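Local atomic coordinates of uncharacterized protein YhfS (Escherichia coli, PDB entry 4J8L), a protein that is of unknown function but carries covalently attached pyridoxal 5'-phosphate and probably belongs to the aminotransferase-like enzymes, with cysteine synthase activity only tentatively assigned. Residues L9-Q15 against P243-A247; S253-L257 against S270-A274; E310-I315 against N341-S345. All blocks are in the same frame, centred on the assembly; numbering follows the deposited sequence.

In the fold
Helix 229-261 supplies one side of interactions 1 and 2 and packs against interaction 3. Interaction 1 lays the helix middle against the start of helix 11-28, and interaction 2 lays a later turn against strand 268-275; both are partly buried and rest mainly on apolar side chains. Interaction 3 is the most buried of the three and the polar one, two loops of the C-terminal region joined by hydrogen bonds and bridging waters. It touches both others: His246, from the helix turn of interaction 1, meets Glu310, while Ser253 of interaction 2 meets Pro342. Alanines set the helix-helix spacing in interaction 1, whereas a leucine and an isoleucine fill the wider helix-strand space of interaction 2.

Interaction 1: L9-Q15 against P243-A247; sequences LTIIEAQ and PVMHA
Ala14 and Ala247 bring their CB atoms to 3.7 Å where the first turns of helix 11-28 lie against helix 229-261, an antiparallel helix pair with segment axes at 168° and 8.2 Å apart at their closest. With only methyl groups between them, the backbones come near. On this tight side Ala14 CB rests on the facing turn, 3.4 Å from Pro243 O, and Pro243 answers with its ring: Pro243 CB stands 3.5 Å from Ala14 O. Ala247 CB also touches the carbonyl oxygens of Leu9 and Thr10, just ahead of the helix.

The outer flank is looser. Exposed Ile11 carries CG1 anti to its backbone N (chi1 -177°), which sends CD1 across to Val244 CG1 at 3.5 Å, the two side chains meeting at a slant. Val244 CG2 lies 3.8 Å from Gln15 N, and Gln15 CG only grazes it. Thr10, which points away, and Glu13 form a capping box: Glu13 N donates to Thr10 OG1, and Thr10 N to Glu13 OE1. Ahead of helix 11-28, away from the Ile11-Val244 flank, one water ties the backbones together, donating to Leu9 O at 2.7 Å and to Ala247 O at 3.0 Å.

Interaction 2: S253-L257 against S270-A274; sequences SERLL and SAVIA
Leu257 turns its CG anti to the backbone N (chi1 179°), while Ile273 holds CG1 beside its own N (chi1 -72°) and then runs out extended to CD1; together these torsions bring the forked end of Leu257 against the CG1-CD1 arm of Ile273. Leu257 divides its work between its methyls. CD2 lies against Ile273, 3.8 Å from CG1, and CD1 reaches the strand backbone, 3.4 Å from Ala271 O, with Ala271 CB beside it at 3.9 Å. Ile273 CD1 touches Leu257 too and reaches on along the helix, to 3.7 Å from Ser253 O, the carbonyl that already accepts Leu257 N. Over that methyl folds the bent chain of Glu254, whose OE1 stands 3.9 Å from Ile273 CD1. Cutting Leu257 back to an alanine would probably open a gap beside Ile273 and leave its CG1 without this apolar neighbour. The segment axes are nearly antiparallel, 162° apart in direction. Strand 268-275 is the outermost strand at this end of the four-stranded antiparallel sheet and pairs with strand 279-285, whose Leu281 touches Ser253 and Leu256. Leu256 also rests on Val350 of helix 347-360, and Arg255 makes a salt bridge with Glu347 of that helix.

Interaction 3: E310-I315 against N341-S345; sequences ESKYEI and NPNRS
Glu310 OE2 is gripped by two donors, Asn341 ND2 at 2.9 Å and the hydroxyl of Ser278. The amide N-H meets the anti lone pair of OE2 and bends to 150°; OE2 lies in the amide plane of Asn341, yet the carboxylate and amide planes stand 88° apart, almost perpendicular. The other oxygen, Glu310 OE1, forms a salt bridge with Lys177. Asn341 points its CG anti to the backbone N (chi1 -173°), and while ND2 serves Glu310, its OD1 turns back to accept Asn343 N. That leaves the amide held from both ends, its rotation fixed.

The second link is through backbone: Arg344 N donates to Ile315 O at 3.0 Å, in the carbonyl plane. Next to it, Asn343 CB packs 3.3 Å from Glu314 O, and Asn343 ND2 reaches on to Pro316 O. Waters fill out the joint. One accepts from Glu310 N and donates to Asn343 OD1 at 2.7 Å; another links Glu314 OE1 with Asn343 ND2. A third sits at the edge of the Arg344 guanidinium, in its plane and 3.1 Å from NH2, while NH1 of the same group bonds to Gln249.

Each loop is also braced internally. Glu314 OE2 takes both Ser311 N and Ser311 OG, the latter at 2.6 Å, and is reached by Gly308 N as well. Ser345 OG donates to Pro342 O at 2.7 Å, an oxygen that also accepts the backbone N of Ser345. In motif terms, an ST turn and a type I beta turn at 311-314 dock on an Asx turn that runs into a type II' beta turn at 342-345, joining the approach to strand 318-320 with the exit of strand 337-341 toward helix 347-360.

Interaction 1: L9-Q15 against P243-A247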
ATOM      1  N   LEU A   9      -8.010   9.649   5.517  1.00 18.61           N
ATOM      2  CA  LEU A   9      -7.901  10.476   6.711  1.00 20.09           C
ATOM      3  C   LEU A   9      -8.132  11.939   6.367  1.00 19.36           C
ATOM      4  O   LEU A   9      -7.721  12.414   5.300  1.00 20.67           O
ATOM      5  CB  LEU A   9      -6.520  10.322   7.362  1.00 17.48           C
ATOM      6  CG  LEU A   9      -6.147   8.899   7.802  1.00 20.07           C
ATOM      7  CD1 LEU A   9      -4.749   8.878   8.407  1.00 23.58           C
ATOM      8  CD2 LEU A   9      -7.167   8.347   8.791  1.00 20.80           C
ATOM      9  N   THR A  10      -8.768  12.664   7.280  1.00 19.90           N
ATOM     10  CA  THR A  10      -8.836  14.112   7.158  1.00 19.99           C
ATOM     11  C   THR A  10      -7.477  14.700   7.531  1.00 18.64           C
ATOM     12  O   THR A  10      -6.615  14.005   8.067  1.00 18.57           O
ATOM     13  CB  THR A  10      -9.879  14.714   8.105  1.00 24.36           C
ATOM     14  OG1 THR A  10      -9.443  14.527   9.457  1.00 23.46           O
ATOM     15  CG2 THR A  10     -11.245  14.061   7.902  1.00 23.11           C
ATOM     16  N   ILE A  11      -7.295  15.982   7.254  1.00 20.08           N
ATOM     17  CA  ILE A  11      -6.060  16.663   7.630  1.00 19.72           C
ATOM     18  C   ILE A  11      -5.842  16.606   9.150  1.00 19.69           C
ATOM     19  O   ILE A  11      -4.719  16.375   9.607  1.00 19.97           O
ATOM     20  CB  ILE A  11      -6.030  18.127   7.108  1.00 22.21           C
ATOM     21  CG1 ILE A  11      -4.695  18.786   7.444  1.00 28.39           C
ATOM     22  CG2 ILE A  11      -7.202  18.949   7.654  1.00 33.77           C
ATOM     23  CD1 ILE A  11      -3.540  18.119   6.757  1.00 34.76           C
ATOM     24  N   ILE A  12      -6.912  16.795   9.921  1.00 22.14           N
ATOM     25  CA  ILE A  12      -6.808  16.720  11.377  1.00 23.24           C
ATOM     26  C   ILE A  12      -6.414  15.315  11.825  1.00 20.56           C
ATOM     27  O   ILE A  12      -5.518  15.166  12.653  1.00 19.42           O
ATOM     28  CB  ILE A  12      -8.114  17.115  12.090  1.00 31.32           C
ATOM     29  CG1 ILE A  12      -8.531  18.537  11.713  1.00 40.66           C
ATOM     30  CG2 ILE A  12      -7.941  17.005  13.596  1.00 29.47           C
ATOM     31  CD1 ILE A  12      -7.451  19.547  11.881  1.00 40.34           C
ATOM     32  N   GLU A  13      -7.082  14.291  11.284  1.00 20.57           N
ATOM     33  CA  GLU A  13      -6.728  12.912  11.630  1.00 18.05           C
ATOM     34  C   GLU A  13      -5.282  12.583  11.247  1.00 18.65           C
ATOM     35  O   GLU A  13      -4.566  11.892  11.982  1.00 17.35           O
ATOM     36  CB  GLU A  13      -7.701  11.911  10.979  1.00 19.03           C
ATOM     37  CG  GLU A  13      -9.094  11.945  11.580  1.00 25.44           C
ATOM     38  CD  GLU A  13     -10.117  11.242  10.723  1.00 27.98           C
ATOM     39  OE1 GLU A  13      -9.919  11.153   9.488  1.00 23.21           O
ATOM     40  OE2 GLU A  13     -11.125  10.773  11.288  1.00 31.53           O
ATOM     41  N   ALA A  14      -4.854  13.083  10.094  1.00 17.70           N
ATOM     42  CA  ALA A  14      -3.509  12.841   9.604  1.00 16.02           C
ATOM     43  C   ALA A  14      -2.452  13.474  10.507  1.00 14.79           C
ATOM     44  O   ALA A  14      -1.423  12.858  10.761  1.00 16.28           O
ATOM     45  CB  ALA A  14      -3.358  13.348   8.159  1.00 15.81           C
ATOM     46  N   GLN A  15      -2.712  14.692  10.988  1.00 16.65           N
ATOM     47  CA  GLN A  15      -1.800  15.351  11.927  1.00 17.76           C
ATOM     48  C   GLN A  15      -1.625  14.491  13.168  1.00 16.19           C
ATOM     49  O   GLN A  15      -0.523  14.354  13.698  1.00 19.48           O
ATOM     50  CB  GLN A  15      -2.341  16.708  12.379  1.00 19.96           C
ATOM     51  CG  GLN A  15      -2.356  17.794  11.337  1.00 24.59           C
ATOM     52  CD  GLN A  15      -2.693  19.146  11.951  1.00 28.37           C
ATOM     53  OE1 GLN A  15      -2.096  20.157  11.607  1.00 31.00           O
ATOM     54  NE2 GLN A  15      -3.650  19.160  12.875  1.00 42.37           N
ATOM     55  N   PRO A 243       1.355  10.974   6.370  1.00 15.11           N
ATOM     56  CA  PRO A 243      -0.088  11.141   6.565  1.00 16.83           C
ATOM     57  C   PRO A 243      -0.619  12.503   6.130  1.00 16.72           C
ATOM     58  O   PRO A 243      -1.613  12.543   5.401  1.00 15.86           O
ATOM     59  CB  PRO A 243      -0.299  10.871   8.068  1.00 17.33           C
ATOM     60  CG  PRO A 243       1.047  10.959   8.693  1.00 17.98           C
ATOM     61  CD  PRO A 243       2.051  10.632   7.625  1.00 13.61           C
ATOM     62  N   VAL A 244       0.036  13.596   6.515  1.00 14.36           N
ATOM     63  CA  VAL A 244      -0.490  14.904   6.153  1.00 14.23           C
ATOM     64  C   VAL A 244      -0.431  15.141   4.639  1.00 14.23           C
ATOM     65  O   VAL A 244      -1.382  15.669   4.058  1.00 16.88           O
ATOM     66  CB  VAL A 244       0.212  16.045   6.935  1.00 15.90           C
ATOM     67  CG1 VAL A 244      -0.115  17.404   6.336  1.00 20.68           C
ATOM     68  CG2 VAL A 244      -0.197  16.006   8.404  1.00 17.78           C
HETATM   69  N   MSE A 245       0.665  14.736   4.000  1.00 14.14           N
HETATM   70  CA  MSE A 245       0.783  14.974   2.559  1.00 13.84           C
HETATM   71  C   MSE A 245      -0.257  14.160   1.798  1.00 14.58           C
HETATM   72  O   MSE A 245      -0.815  14.626   0.806  1.00 13.92           O
HETATM   73  CB  MSE A 245       2.202  14.720   2.064  1.00 14.15           C
HETATM   74  CG  MSE A 245       3.234  15.552   2.853  1.00 15.21           C
HETATM   75 SE   MSE A 245       3.048  17.492   2.616  0.75 24.97          SE
HETATM   76  CE  MSE A 245       3.174  17.347   0.712  1.00 14.29           C
ATOM     77  N   HIS A 246      -0.568  12.969   2.289  1.00 14.61           N
ATOM     78  CA  HIS A 246      -1.622  12.209   1.643  1.00 15.09           C
ATOM     79  C   HIS A 246      -3.025  12.736   1.925  1.00 16.99           C
ATOM     80  O   HIS A 246      -3.907  12.618   1.078  1.00 16.54           O
ATOM     81  CB  HIS A 246      -1.472  10.710   1.927  1.00 16.15           C
ATOM     82  CG  HIS A 246      -0.429  10.070   1.075  1.00 16.99           C
ATOM     83  ND1 HIS A 246      -0.623   9.834  -0.270  1.00 17.56           N
ATOM     84  CD2 HIS A 246       0.839   9.680   1.349  1.00 14.94           C
ATOM     85  CE1 HIS A 246       0.470   9.295  -0.780  1.00 17.45           C
ATOM     86  NE2 HIS A 246       1.371   9.186   0.183  1.00 13.56           N
ATOM     87  N   ALA A 247      -3.233  13.337   3.093  1.00 15.25           N
ATOM     88  CA  ALA A 247      -4.529  13.936   3.390  1.00 13.92           C
ATOM     89  C   ALA A 247      -4.731  15.126   2.471  1.00 15.31           C
ATOM     90  O   ALA A 247      -5.838  15.386   2.017  1.00 16.26           O
ATOM     91  CB  ALA A 247      -4.614  14.364   4.835  1.00 16.25           C
TER
HETATM   92  O   HOH W   1      -8.257  14.338   3.422  1.00 28.16           O

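Interaction 2: S253-L257 against S270-A274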
ATOM      1  N   SER A 253      -8.030  15.133  -4.710  1.00 16.37           N
ATOM      2  CA  SER A 253      -8.804  14.169  -5.484  1.00 17.90           C
ATOM      3  C   SER A 253     -10.310  14.389  -5.357  1.00 18.69           C
ATOM      4  O   SER A 253     -11.034  14.307  -6.350  1.00 19.02           O
ATOM      5  CB  SER A 253      -8.426  12.738  -5.119  1.00 17.63           C
ATOM      6  OG  SER A 253      -7.131  12.445  -5.603  1.00 21.93           O
ATOM      7  N   GLU A 254     -10.784  14.688  -4.150  1.00 18.04           N
ATOM      8  CA  GLU A 254     -12.204  14.964  -3.967  1.00 20.00           C
ATOM      9  C   GLU A 254     -12.616  16.248  -4.691  1.00 20.19           C
ATOM     10  O   GLU A 254     -13.672  16.294  -5.326  1.00 20.36           O
ATOM     11  CB  GLU A 254     -12.570  15.050  -2.482  1.00 24.56           C
ATOM     12  CG  GLU A 254     -12.427  13.731  -1.711  1.00 24.25           C
ATOM     13  CD  GLU A 254     -13.603  12.773  -1.902  1.00 34.39           C
ATOM     14  OE1 GLU A 254     -14.506  13.056  -2.725  1.00 35.58           O
ATOM     15  OE2 GLU A 254     -13.623  11.726  -1.218  1.00 35.12           O
ATOM     16  N   ARG A 255     -11.792  17.287  -4.607  1.00 17.03           N
ATOM     17  CA  ARG A 255     -12.159  18.545  -5.268  1.00 16.97           C
ATOM     18  C   ARG A 255     -12.131  18.408  -6.795  1.00 18.94           C
ATOM     19  O   ARG A 255     -12.997  18.951  -7.492  1.00 21.26           O
ATOM     20  CB  ARG A 255     -11.297  19.715  -4.782  1.00 19.41           C
ATOM     21  CG  ARG A 255     -11.597  20.105  -3.327  1.00 20.15           C
ATOM     22  CD  ARG A 255     -10.906  21.398  -2.900  1.00 20.62           C
ATOM     23  NE  ARG A 255      -9.463  21.353  -3.127  1.00 20.77           N
ATOM     24  CZ  ARG A 255      -8.581  20.816  -2.286  1.00 17.96           C
ATOM     25  NH1 ARG A 255      -8.978  20.289  -1.135  1.00 20.00           N
ATOM     26  NH2 ARG A 255      -7.291  20.811  -2.599  1.00 20.62           N
ATOM     27  N   LEU A 256     -11.145  17.671  -7.293  1.00 19.30           N
ATOM     28  CA  LEU A 256     -11.026  17.377  -8.712  1.00 17.65           C
ATOM     29  C   LEU A 256     -12.244  16.599  -9.193  1.00 19.96           C
ATOM     30  O   LEU A 256     -12.820  16.920 -10.232  1.00 21.74           O
ATOM     31  CB  LEU A 256      -9.758  16.571  -8.966  1.00 18.33           C
ATOM     32  CG  LEU A 256      -9.467  16.117 -10.391  1.00 22.83           C
ATOM     33  CD1 LEU A 256      -9.365  17.318 -11.308  1.00 25.06           C
ATOM     34  CD2 LEU A 256      -8.177  15.315 -10.396  1.00 23.88           C
ATOM     35  N   LEU A 257     -12.632  15.567  -8.441  1.00 19.19           N
ATOM     36  CA  LEU A 257     -13.807  14.770  -8.802  1.00 23.00           C
ATOM     37  C   LEU A 257     -15.061  15.631  -8.908  1.00 21.33           C
ATOM     38  O   LEU A 257     -15.822  15.518  -9.871  1.00 22.94           O
ATOM     39  CB  LEU A 257     -14.040  13.638  -7.797  1.00 18.50           C
ATOM     40  CG  LEU A 257     -15.258  12.752  -8.066  1.00 21.98           C
ATOM     41  CD1 LEU A 257     -15.107  11.961  -9.367  1.00 25.24           C
ATOM     42  CD2 LEU A 257     -15.522  11.803  -6.895  1.00 25.99           C
ATOM     43  N   SER A 270     -17.234  10.476 -17.856  1.00 23.41           N
ATOM     44  CA  SER A 270     -17.464  10.076 -16.470  1.00 24.25           C
ATOM     45  C   SER A 270     -16.184  10.174 -15.677  1.00 21.96           C
ATOM     46  O   SER A 270     -15.092  10.129 -16.241  1.00 25.06           O
ATOM     47  CB  SER A 270     -18.026   8.653 -16.391  1.00 29.77           C
ATOM     48  OG  SER A 270     -17.042   7.692 -16.733  1.00 28.80           O
ATOM     49  N   ALA A 271     -16.319  10.328 -14.365  1.00 19.38           N
ATOM     50  CA  ALA A 271     -15.164  10.340 -13.485  1.00 21.41           C
ATOM     51  C   ALA A 271     -15.552   9.719 -12.160  1.00 20.92           C
ATOM     52  O   ALA A 271     -16.652   9.948 -11.665  1.00 24.68           O
ATOM     53  CB  ALA A 271     -14.661  11.768 -13.275  1.00 20.78           C
ATOM     54  N   VAL A 272     -14.654   8.924 -11.592  1.00 20.32           N
ATOM     55  CA  VAL A 272     -14.911   8.298 -10.306  1.00 18.38           C
ATOM     56  C   VAL A 272     -13.596   8.210  -9.543  1.00 19.80           C
ATOM     57  O   VAL A 272     -12.520   8.182 -10.147  1.00 23.24           O
ATOM     58  CB  VAL A 272     -15.545   6.886 -10.489  1.00 28.97           C
ATOM     59  CG1 VAL A 272     -14.558   5.931 -11.129  1.00 27.65           C
ATOM     60  CG2 VAL A 272     -16.040   6.326  -9.159  1.00 33.01           C
ATOM     61  N   ILE A 273     -13.677   8.228  -8.217  1.00 20.03           N
ATOM     62  CA  ILE A 273     -12.534   7.872  -7.393  1.00 20.39           C
ATOM     63  C   ILE A 273     -12.603   6.382  -7.102  1.00 20.77           C
ATOM     64  O   ILE A 273     -13.660   5.858  -6.742  1.00 21.56           O
ATOM     65  CB  ILE A 273     -12.531   8.663  -6.082  1.00 18.72           C
ATOM     66  CG1 ILE A 273     -12.157  10.115  -6.372  1.00 21.20           C
ATOM     67  CG2 ILE A 273     -11.545   8.060  -5.090  1.00 23.05           C
ATOM     68  CD1 ILE A 273     -12.223  11.017  -5.163  1.00 22.31           C
ATOM     69  N   ALA A 274     -11.479   5.700  -7.280  1.00 20.89           N
ATOM     70  CA  ALA A 274     -11.416   4.273  -7.035  1.00 20.29           C
ATOM     71  C   ALA A 274     -10.069   3.896  -6.444  1.00 19.98           C
ATOM     72  O   ALA A 274      -9.068   4.558  -6.697  1.00 18.87           O
ATOM     73  CB  ALA A 274     -11.638   3.517  -8.327  1.00 24.65           C
TER

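Interaction 3: E310-I315 against N341-S345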
ATOM      1  N   GLU A 310       3.957   6.604  -5.635  1.00 15.93           N
ATOM      2  CA  GLU A 310       3.855   7.435  -4.429  1.00 16.59           C
ATOM      3  C   GLU A 310       5.182   7.567  -3.675  1.00 16.34           C
ATOM      4  O   GLU A 310       5.204   7.759  -2.460  1.00 17.14           O
ATOM      5  CB  GLU A 310       2.695   6.944  -3.539  1.00 20.86           C
ATOM      6  CG  GLU A 310       1.396   6.920  -4.361  1.00 20.06           C
ATOM      7  CD  GLU A 310       0.119   6.645  -3.575  1.00 19.83           C
ATOM      8  OE1 GLU A 310       0.169   6.436  -2.350  1.00 19.03           O
ATOM      9  OE2 GLU A 310      -0.955   6.624  -4.225  1.00 23.69           O
ATOM     10  N   SER A 311       6.284   7.493  -4.418  1.00 13.88           N
ATOM     11  CA  SER A 311       7.609   7.622  -3.831  1.00 13.70           C
ATOM     12  C   SER A 311       7.962   9.094  -3.667  1.00 12.59           C
ATOM     13  O   SER A 311       7.268   9.978  -4.168  1.00 16.50           O
ATOM     14  CB  SER A 311       8.667   6.961  -4.721  1.00 15.28           C
ATOM     15  OG  SER A 311       8.965   7.785  -5.837  1.00 15.03           O
ATOM     16  N   LYS A 312       9.049   9.341  -2.949  1.00 14.32           N
ATOM     17  CA  LYS A 312       9.553  10.704  -2.767  1.00 16.30           C
ATOM     18  C   LYS A 312       9.861  11.419  -4.082  1.00 15.29           C
ATOM     19  O   LYS A 312       9.959  12.654  -4.107  1.00 16.71           O
ATOM     20  CB  LYS A 312      10.817  10.674  -1.912  1.00 17.12           C
ATOM     21  CG  LYS A 312      11.967   9.919  -2.558  1.00 19.81           C
ATOM     22  CD  LYS A 312      13.104   9.693  -1.547  1.00 23.44           C
ATOM     23  CE  LYS A 312      14.126   8.690  -2.073  1.00 29.13           C
ATOM     24  NZ  LYS A 312      15.243   8.435  -1.111  1.00 29.25           N
ATOM     25  N   TYR A 313      10.040  10.663  -5.165  1.00 14.31           N
ATOM     26  CA  TYR A 313      10.379  11.249  -6.452  1.00 12.50           C
ATOM     27  C   TYR A 313       9.156  11.740  -7.207  1.00 14.16           C
ATOM     28  O   TYR A 313       9.272  12.558  -8.123  1.00 15.26           O
ATOM     29  CB  TYR A 313      11.091  10.236  -7.345  1.00 16.49           C
ATOM     30  CG  TYR A 313      12.351   9.674  -6.751  1.00 16.00           C
ATOM     31  CD1 TYR A 313      13.474  10.466  -6.592  1.00 16.88           C
ATOM     32  CD2 TYR A 313      12.416   8.347  -6.339  1.00 14.08           C
ATOM     33  CE1 TYR A 313      14.629   9.961  -6.053  1.00 16.91           C
ATOM     34  CE2 TYR A 313      13.567   7.831  -5.804  1.00 16.46           C
ATOM     35  CZ  TYR A 313      14.675   8.648  -5.663  1.00 15.61           C
ATOM     36  OH  TYR A 313      15.830   8.154  -5.122  1.00 17.84           O
ATOM     37  N   GLU A 314       7.985  11.229  -6.844  1.00 12.33           N
ATOM     38  CA  GLU A 314       6.820  11.407  -7.695  1.00 11.57           C
ATOM     39  C   GLU A 314       5.974  12.593  -7.259  1.00 15.13           C
ATOM     40  O   GLU A 314       4.982  12.458  -6.535  1.00 14.54           O
ATOM     41  CB  GLU A 314       6.025  10.094  -7.755  1.00 13.03           C
ATOM     42  CG  GLU A 314       6.767   9.041  -8.585  1.00 13.57           C
ATOM     43  CD  GLU A 314       6.351   7.621  -8.247  1.00 14.33           C
ATOM     44  OE1 GLU A 314       5.499   7.074  -8.991  1.00 14.47           O
ATOM     45  OE2 GLU A 314       6.868   7.045  -7.258  1.00 13.97           O
ATOM     46  N   ILE A 315       6.418  13.773  -7.686  1.00 13.44           N
ATOM     47  CA  ILE A 315       5.810  15.030  -7.277  1.00 13.33           C
ATOM     48  C   ILE A 315       4.687  15.513  -8.223  1.00 13.93           C
ATOM     49  O   ILE A 315       3.568  15.769  -7.763  1.00 14.58           O
ATOM     50  CB  ILE A 315       6.913  16.089  -7.011  1.00 11.96           C
ATOM     51  CG1 ILE A 315       7.625  15.718  -5.694  1.00 16.02           C
ATOM     52  CG2 ILE A 315       6.324  17.489  -6.995  1.00 15.62           C
ATOM     53  CD1 ILE A 315       8.951  16.415  -5.471  1.00 17.33           C
ATOM     54  N   ASN A 341      -3.248  10.015 -10.650  1.00 13.17           N
ATOM     55  CA  ASN A 341      -2.856  10.131  -9.245  1.00 11.89           C
ATOM     56  C   ASN A 341      -2.244  11.514  -9.092  1.00 12.44           C
ATOM     57  O   ASN A 341      -1.145  11.768  -9.594  1.00 15.96           O
ATOM     58  CB  ASN A 341      -1.847   9.047  -8.886  1.00 13.38           C
ATOM     59  CG  ASN A 341      -1.535   9.002  -7.392  1.00 18.89           C
ATOM     60  OD1 ASN A 341      -1.585  10.020  -6.705  1.00 18.79           O
ATOM     61  ND2 ASN A 341      -1.208   7.813  -6.891  1.00 18.42           N
ATOM     62  N   PRO A 342      -2.961  12.423  -8.422  1.00 14.07           N
ATOM     63  CA  PRO A 342      -2.482  13.810  -8.329  1.00 14.23           C
ATOM     64  C   PRO A 342      -1.115  13.965  -7.658  1.00 15.87           C
ATOM     65  O   PRO A 342      -0.487  15.005  -7.839  1.00 15.20           O
ATOM     66  CB  PRO A 342      -3.552  14.487  -7.469  1.00 15.57           C
ATOM     67  CG  PRO A 342      -4.793  13.669  -7.709  1.00 15.97           C
ATOM     68  CD  PRO A 342      -4.282  12.257  -7.787  1.00 14.03           C
ATOM     69  N   ASN A 343      -0.672  12.977  -6.884  1.00 14.24           N
ATOM     70  CA  ASN A 343       0.572  13.127  -6.149  1.00 15.02           C
ATOM     71  C   ASN A 343       0.569  14.441  -5.364  1.00 17.62           C
ATOM     72  O   ASN A 343      -0.377  14.690  -4.627  1.00 16.76           O
ATOM     73  CB  ASN A 343       1.793  12.971  -7.063  1.00 14.09           C
ATOM     74  CG  ASN A 343       1.980  11.529  -7.532  1.00 16.21           C
ATOM     75  OD1 ASN A 343       1.757  10.591  -6.767  1.00 17.26           O
ATOM     76  ND2 ASN A 343       2.386  11.349  -8.786  1.00 13.69           N
ATOM     77  N   ARG A 344       1.571  15.294  -5.561  1.00 14.85           N
ATOM     78  CA  ARG A 344       1.686  16.514  -4.752  1.00 15.99           C
ATOM     79  C   ARG A 344       1.036  17.738  -5.407  1.00 16.68           C
ATOM     80  O   ARG A 344       1.127  18.852  -4.863  1.00 18.00           O
ATOM     81  CB  ARG A 344       3.156  16.838  -4.443  1.00 17.80           C
ATOM     82  CG  ARG A 344       3.976  15.669  -3.899  1.00 17.83           C
ATOM     83  CD  ARG A 344       3.742  15.412  -2.404  1.00 24.03           C
ATOM     84  NE  ARG A 344       2.417  14.855  -2.097  1.00 18.38           N
ATOM     85  CZ  ARG A 344       2.037  13.608  -2.356  1.00 21.68           C
ATOM     86  NH1 ARG A 344       0.817  13.211  -2.019  1.00 22.00           N
ATOM     87  NH2 ARG A 344       2.857  12.760  -2.963  1.00 23.43           N
ATOM     88  N   SER A 345       0.406  17.535  -6.558  1.00 17.12           N
ATOM     89  CA  SER A 345      -0.204  18.642  -7.300  1.00 16.66           C
ATOM     90  C   SER A 345      -1.583  19.006  -6.759  1.00 16.98           C
ATOM     91  O   SER A 345      -2.178  18.268  -5.969  1.00 16.97           O
ATOM     92  CB  SER A 345      -0.317  18.290  -8.784  1.00 16.62           C
ATOM     93  OG  SER A 345      -1.309  17.308  -8.992  1.00 15.32           O
TER
HETATM   94  O   HOH W   2       2.022   7.999  -7.472  1.00 17.10           O
HETATM   95  O   HOH W   3       5.871  12.986  -3.557  1.00 26.93           O
HETATM   96  O   HOH W   4       3.329   8.625  -9.791  1.00 15.25           O